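Local structure of UspA1 (Moraxella catarrhalis, 3PR7) at residues A[39-45]-A[54-60]. The protein acts as a surface adhesin of Moraxella catarrhalis that binds fibronectin and the host receptor CEACAM1, with receptor binding that responds to mechanical force. Residues are numbered along the deposited sequence.
Sequences KTKGRYS and EATNEYS
Start with the S45 hydroxyl: OG (chi1 m) donates to N57 O at 2.8 Å, one of the bonds joining two successive 15-residue coils of the left-handed parallel beta-roll that forms the trimeric YadA-like head. Strands 39-41 and 54-55 are short and parallel, bridged K39 with E54 and T40 with A55. Y59 N bonds to R43 O at 2.9 Å, A55 N to K39 O at 3.0 Å and K41 N to A55 O at 3.1 Å; R43 N to N57 O, 3.4 Å, is weak. The chain turns its corner at G42 (phi 85°), where an ideal CB would clash with N57 O; N57 also has positive phi (70°). On the outer surface R43 NH2 lies 3.3 Å from E58 OE2, a salt bridge without a directed N-H. T40 and A55 face inward onto I47. Y44 and Y59 pack on L51 of a neighbouring subunit and continue a tyrosine ladder from Y29 to Y74; their rings, planes at 8° and centroids 5.6 Å apart, are slid past one another with little overlap, and Y44 CB sits 3.6 Å from Y59 CD2.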
loop_
_atom_site.group_PDB
_atom_site.type_symbol
_atom_site.label_atom_id
_atom_site.label_comp_id
_atom_site.label_asym_id
_atom_site.label_seq_id
_atom_site.Cartn_x
_atom_site.Cartn_y
_atom_site.Cartn_z
ATOM N N LYS A 39 -2.960 36.186 -18.984
ATOM C CA LYS A 39 -3.951 37.005 -18.286
ATOM C C LYS A 39 -3.803 36.869 -16.777
ATOM O O LYS A 39 -3.585 35.770 -16.262
ATOM C CB LYS A 39 -5.378 36.595 -18.665
ATOM C CG LYS A 39 -5.811 36.881 -20.094
ATOM C CD LYS A 39 -7.315 36.644 -20.231
ATOM C CE LYS A 39 -7.695 36.107 -21.606
ATOM N NZ LYS A 39 -7.619 37.144 -22.669
ATOM N N THR A 40 -3.930 37.988 -16.072
ATOM C CA THR A 40 -4.029 37.977 -14.614
ATOM C C THR A 40 -5.219 38.808 -14.147
ATOM O O THR A 40 -5.515 39.863 -14.713
ATOM C CB THR A 40 -2.754 38.497 -13.927
ATOM O OG1 THR A 40 -2.340 39.715 -14.553
ATOM C CG2 THR A 40 -1.631 37.479 -14.016
ATOM N N LYS A 41 -5.901 38.307 -13.121
ATOM C CA LYS A 41 -7.027 38.995 -12.498
ATOM C C LYS A 41 -6.929 38.835 -10.985
ATOM O O LYS A 41 -6.142 38.026 -10.492
ATOM C CB LYS A 41 -8.356 38.419 -12.995
ATOM C CG LYS A 41 -8.768 38.865 -14.388
ATOM C CD LYS A 41 -9.970 38.070 -14.875
ATOM C CE LYS A 41 -10.599 38.709 -16.102
ATOM N NZ LYS A 41 -11.795 37.950 -16.562
ATOM N N GLY A 42 -7.728 39.608 -10.255
ATOM C CA GLY A 42 -7.774 39.512 -8.799
ATOM C C GLY A 42 -6.694 40.328 -8.119
ATOM O O GLY A 42 -6.387 41.441 -8.544
ATOM N N ARG A 43 -6.125 39.772 -7.053
ATOM C CA ARG A 43 -5.076 40.442 -6.292
ATOM C C ARG A 43 -3.919 39.504 -5.965
ATOM O O ARG A 43 -4.132 38.358 -5.571
ATOM C CB ARG A 43 -5.640 41.056 -5.002
ATOM C CG ARG A 43 -6.411 42.352 -5.214
ATOM C CD ARG A 43 -6.321 43.279 -4.003
ATOM N NE ARG A 43 -7.403 43.071 -3.043
ATOM C CZ ARG A 43 -7.303 42.355 -1.925
ATOM N NH1 ARG A 43 -6.161 41.758 -1.601
ATOM N NH2 ARG A 43 -8.354 42.233 -1.125
ATOM N N TYR A 44 -2.698 40.004 -6.146
ATOM C CA TYR A 44 -1.464 39.307 -5.751
ATOM C C TYR A 44 -1.189 37.998 -6.500
ATOM O O TYR A 44 -0.514 37.107 -5.979
ATOM C CB TYR A 44 -1.424 39.079 -4.235
ATOM C CG TYR A 44 -1.494 40.350 -3.426
ATOM C CD1 TYR A 44 -0.373 41.166 -3.282
ATOM C CD2 TYR A 44 -2.679 40.739 -2.803
ATOM C CE1 TYR A 44 -0.428 42.341 -2.539
ATOM C CE2 TYR A 44 -2.746 41.913 -2.055
ATOM C CZ TYR A 44 -1.616 42.709 -1.930
ATOM O OH TYR A 44 -1.668 43.871 -1.195
ATOM N N SER A 45 -1.705 37.894 -7.721
ATOM C CA SER A 45 -1.491 36.711 -8.544
ATOM C C SER A 45 -0.264 36.878 -9.434
ATOM O O SER A 45 0.141 38.003 -9.732
ATOM C CB SER A 45 -2.738 36.408 -9.367
ATOM O OG SER A 45 -3.813 36.059 -8.513
ATOM N N GLU A 54 -3.519 31.679 -17.497
ATOM C CA GLU A 54 -4.506 32.492 -16.783
ATOM C C GLU A 54 -4.390 32.288 -15.280
ATOM O O GLU A 54 -4.667 31.204 -14.768
ATOM C CB GLU A 54 -5.930 32.139 -17.218
ATOM C CG GLU A 54 -6.442 32.865 -18.448
ATOM C CD GLU A 54 -7.947 32.704 -18.633
ATOM O OE1 GLU A 54 -8.437 31.550 -18.665
ATOM O OE2 GLU A 54 -8.643 33.736 -18.746
ATOM N N ALA A 55 -3.978 33.333 -14.573
ATOM C CA ALA A 55 -3.965 33.306 -13.116
ATOM C C ALA A 55 -4.929 34.353 -12.578
ATOM O O ALA A 55 -4.621 35.544 -12.559
ATOM C CB ALA A 55 -2.559 33.530 -12.580
ATOM N N THR A 56 -6.110 33.902 -12.165
ATOM C CA THR A 56 -7.125 34.793 -11.606
ATOM C C THR A 56 -7.243 34.558 -10.103
ATOM O O THR A 56 -6.485 33.771 -9.533
ATOM C CB THR A 56 -8.509 34.623 -12.296
ATOM O OG1 THR A 56 -9.170 33.451 -11.799
ATOM C CG2 THR A 56 -8.362 34.529 -13.818
ATOM N N ASN A 57 -8.193 35.246 -9.472
ATOM C CA ASN A 57 -8.441 35.131 -8.034
ATOM C C ASN A 57 -7.316 35.738 -7.199
ATOM O O ASN A 57 -6.435 36.414 -7.731
ATOM C CB ASN A 57 -8.683 33.669 -7.639
ATOM C CG ASN A 57 -9.914 33.499 -6.780
ATOM O OD1 ASN A 57 -9.820 33.182 -5.592
ATOM N ND2 ASN A 57 -11.082 33.721 -7.377
ATOM N N GLU A 58 -7.349 35.497 -5.893
ATOM C CA GLU A 58 -6.349 36.052 -4.989
ATOM C C GLU A 58 -5.242 35.052 -4.663
ATOM O O GLU A 58 -5.510 33.892 -4.335
ATOM C CB GLU A 58 -7.006 36.575 -3.709
ATOM C CG GLU A 58 -7.912 37.788 -3.923
ATOM C CD GLU A 58 -8.521 38.319 -2.632
ATOM O OE1 GLU A 58 -8.416 37.646 -1.583
ATOM O OE2 GLU A 58 -9.115 39.418 -2.670
ATOM N N TYR A 59 -4.000 35.524 -4.773
ATOM C CA TYR A 59 -2.786 34.770 -4.423
ATOM C C TYR A 59 -2.539 33.482 -5.227
ATOM O O TYR A 59 -1.915 32.547 -4.717
ATOM C CB TYR A 59 -2.728 34.448 -2.923
ATOM C CG TYR A 59 -3.167 35.552 -1.987
ATOM C CD1 TYR A 59 -4.414 35.504 -1.367
ATOM C CD2 TYR A 59 -2.330 36.629 -1.698
ATOM C CE1 TYR A 59 -4.825 36.506 -0.494
ATOM C CE2 TYR A 59 -2.734 37.640 -0.825
ATOM C CZ TYR A 59 -3.983 37.569 -0.227
ATOM O OH TYR A 59 -4.390 38.559 0.638
ATOM N N SER A 60 -3.019 33.427 -6.467
ATOM C CA SER A 60 -2.760 32.267 -7.326
ATOM C C SER A 60 -1.381 32.361 -7.981
ATOM O O SER A 60 -0.770 33.435 -8.013
ATOM C CB SER A 60 -3.860 32.099 -8.373
ATOM O OG SER A 60 -3.904 33.208 -9.249
#